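Local coordinates for isomaltodextranase (Arthrobacter globiformis, PDB 5AWO), which hydrolyses alpha-1,6-glucosidic linkages of polysaccharides such as dextran, releasing successive isomaltose units from the non-reducing ends, at residues G280-Q283 and N284-A288. Sequence-based numbering, arbitrary orientation.
Sequences GMRQ and NWQDA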
ATOM      1  N   GLY A 280      -2.130 -20.533  -1.391  1.00 14.09           N
ATOM      2  CA  GLY A 280      -2.477 -21.662  -0.517  1.00 14.25           C
ATOM      3  C   GLY A 280      -2.350 -21.364   0.959  1.00 14.85           C
ATOM      4  O   GLY A 280      -2.682 -20.266   1.428  1.00 14.33           O
ATOM      5  N   MET A 281      -1.929 -22.392   1.697  1.00 15.06           N
ATOM      6  CA  MET A 281      -1.738 -22.396   3.161  1.00 16.41           C
ATOM      7  C   MET A 281      -3.035 -22.484   3.926  1.00 16.21           C
ATOM      8  O   MET A 281      -3.316 -23.502   4.579  1.00 17.76           O
ATOM      9  CB  MET A 281      -0.909 -21.209   3.654  1.00 16.58           C
ATOM     10  CG  MET A 281       0.497 -21.192   3.099  1.00 16.88           C
ATOM     11  SD  MET A 281       1.365 -19.641   3.404  1.00 17.72           S
ATOM     12  CE  MET A 281       0.452 -18.562   2.328  1.00 16.87           C
ATOM     13  N   ARG A 282      -3.804 -21.414   3.899  1.00 15.11           N
ATOM     14  CA  ARG A 282      -5.139 -21.346   4.507  1.00 15.35           C
ATOM     15  C   ARG A 282      -5.808 -20.139   3.876  1.00 14.52           C
ATOM     16  O   ARG A 282      -5.121 -19.185   3.485  1.00 14.45           O
ATOM     17  CB  ARG A 282      -5.104 -21.166   6.026  1.00 15.05           C
ATOM     18  CG  ARG A 282      -4.302 -19.965   6.521  1.00 15.45           C
ATOM     19  CD  ARG A 282      -4.457 -19.646   8.002  1.00 15.48           C
ATOM     20  NE  ARG A 282      -3.511 -18.592   8.411  1.00 14.98           N
ATOM     21  CZ  ARG A 282      -3.764 -17.288   8.532  1.00 14.36           C
ATOM     22  NH1 ARG A 282      -4.959 -16.756   8.332  1.00 15.39           N
ATOM     23  NH2 ARG A 282      -2.742 -16.492   8.824  1.00 14.53           N
ATOM     24  N   GLN A 283      -7.125 -20.159   3.799  1.00 14.25           N
ATOM     25  CA  GLN A 283      -7.883 -19.077   3.238  1.00 13.63           C
ATOM     26  C   GLN A 283      -8.587 -18.253   4.294  1.00 14.51           C
ATOM     27  O   GLN A 283      -9.054 -17.145   4.000  1.00 15.58           O
ATOM     28  CB  GLN A 283      -8.902 -19.627   2.241  1.00 13.83           C
ATOM     29  CG  GLN A 283      -8.354 -20.637   1.249  1.00 14.21           C
ATOM     30  CD  GLN A 283      -7.244 -20.078   0.381  1.00 14.22           C
ATOM     31  OE1 GLN A 283      -7.356 -18.980  -0.152  1.00 14.70           O
ATOM     32  NE2 GLN A 283      -6.187 -20.827   0.228  1.00 14.01           N
ATOM     33  N   ASN A 284      -8.715 -18.795   5.502  1.00 14.25           N
ATOM     34  CA  ASN A 284      -9.457 -18.104   6.547  1.00 14.11           C
ATOM     35  C   ASN A 284      -8.712 -16.922   7.138  1.00 13.76           C
ATOM     36  O   ASN A 284      -7.480 -16.876   7.076  1.00 14.80           O
ATOM     37  CB  ASN A 284      -9.812 -19.071   7.689  1.00 15.85           C
ATOM     38  CG  ASN A 284      -8.593 -19.585   8.392  1.00 16.81           C
ATOM     39  OD1 ASN A 284      -7.876 -20.435   7.858  1.00 17.88           O
ATOM     40  ND2 ASN A 284      -8.317 -19.051   9.584  1.00 17.33           N
ATOM     41  N   TRP A 285      -9.460 -15.963   7.656  1.00 13.55           N
ATOM     42  CA  TRP A 285      -8.945 -14.859   8.445  1.00 13.16           C
ATOM     43  C   TRP A 285      -8.673 -15.299   9.871  1.00 14.21           C
ATOM     44  O   TRP A 285      -9.379 -16.166  10.421  1.00 14.91           O
ATOM     45  CB  TRP A 285      -9.990 -13.762   8.458  1.00 13.55           C
ATOM     46  CG  TRP A 285      -9.704 -12.533   9.283  1.00 13.40           C
ATOM     47  CD1 TRP A 285      -9.080 -11.391   8.869  1.00 14.21           C
ATOM     48  CD2 TRP A 285     -10.093 -12.303  10.647  1.00 14.06           C
ATOM     49  NE1 TRP A 285      -9.052 -10.464   9.890  1.00 14.28           N
ATOM     50  CE2 TRP A 285      -9.670 -10.999  10.987  1.00 14.32           C
ATOM     51  CE3 TRP A 285     -10.760 -13.075  11.605  1.00 14.94           C
ATOM     52  CZ2 TRP A 285      -9.897 -10.440  12.241  1.00 15.02           C
ATOM     53  CZ3 TRP A 285     -10.992 -12.506  12.845  1.00 15.79           C
ATOM     54  CH2 TRP A 285     -10.557 -11.211  13.146  1.00 15.11           C
ATOM     55  N   GLN A 286      -7.681 -14.665  10.503  1.00 14.18           N
ATOM     56  CA  GLN A 286      -7.456 -14.823  11.936  1.00 14.56           C
ATOM     57  C   GLN A 286      -7.181 -13.438  12.500  1.00 14.56           C
ATOM     58  O   GLN A 286      -6.807 -12.517  11.763  1.00 14.07           O
ATOM     59  CB  GLN A 286      -6.284 -15.761  12.216  1.00 14.80           C
ATOM     60  CG  GLN A 286      -4.945 -15.233  11.732  1.00 14.57           C
ATOM     61  CD  GLN A 286      -3.794 -16.176  11.963  1.00 14.75           C
ATOM     62  OE1 GLN A 286      -3.945 -17.403  11.930  1.00 15.96           O
ATOM     63  NE2 GLN A 286      -2.598 -15.596  12.180  1.00 15.35           N
ATOM     64  N   ASP A 287      -7.315 -13.297  13.809  1.00 15.41           N
ATOM     65  CA  ASP A 287      -7.274 -11.973  14.463  1.00 16.83           C
ATOM     66  C   ASP A 287      -5.901 -11.554  14.943  1.00 18.16           C
ATOM     67  O   ASP A 287      -5.807 -10.854  15.958  1.00 21.26           O
ATOM     68  CB  ASP A 287      -8.252 -11.938  15.656  1.00 19.04           C
ATOM     69  CG  ASP A 287      -7.756 -12.709  16.864  1.00 21.61           C
ATOM     70  OD1 ASP A 287      -6.858 -13.536  16.753  1.00 21.30           O
ATOM     71  OD2 ASP A 287      -8.240 -12.439  17.998  1.00 23.63           O
ATOM     72  N   ALA A 288      -4.864 -12.019  14.266  1.00 15.75           N
ATOM     73  CA  ALA A 288      -3.459 -11.751  14.614  1.00 16.70           C
ATOM     74  C   ALA A 288      -2.616 -11.864  13.356  1.00 15.98           C
ATOM     75  O   ALA A 288      -3.007 -12.508  12.355  1.00 15.17           O
ATOM     76  CB  ALA A 288      -2.966 -12.747  15.614  1.00 17.80           C
TER
HETATM   77  O   HOH W   1      -5.661 -16.746   4.838  1.00 14.75           O
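The guanidinium of Arg282 lies against the side-chain amide of Gln286, the two flat groups stacked with their planes only 7° apart. Gln286 OE1 sits over the centre of the guanidinium, 3.4 Å from Arg282 CZ, and Gln286 CD covers the NH2 branch, 3.3 Å from Arg282 NH2. The contact is thus made face to face, without a hydrogen bond between the two groups. Arg282 reaches it with a chain extended from CG to NE, which runs past Asn284 and crosses the Gln286 side chain at about a right angle. Gln286 NE2 donates to Ala288 O (3.1 Å, 162°) close to the amide plane, which together with the stack probably limits rotation of the amide. With Gln286 replaced by alanine, this face of the guanidinium would probably lose its amide cover and Ala288 O its side-chain donor.

These residues belong to the surface loop between helices 274-279 and 295-302, in the (beta/alpha)8-barrel part of this family 27 glycoside hydrolase, away from the catalytic aspartates. Arg282 reaches three backbone carbonyls of the same loop: at the guanidinium edge NH1 makes a weak bond to Asn284 O (2.8 Å), while NH2 bonds to Pro290 O and NH1 also to Asn291 O. A water donates to both Arg282 O and Asn284 O, so the latter carbonyl receives two donors.

Asn284 flanks the aliphatic part of the arginine. With its CG between the backbone N and the carbonyl carbon (chi1 64°), OD1 comes within 3.4 Å of Arg282 CB and also touches CD, whereas ND2 bonds to Trp285 O (3.2 Å) from above the carbonyl plane. The CB of Gln283 points away from segment 284-288, and its bent chain is hydrogen-bonded through OE1 to Arg412 NH2 and through NE2 to Ser279 O.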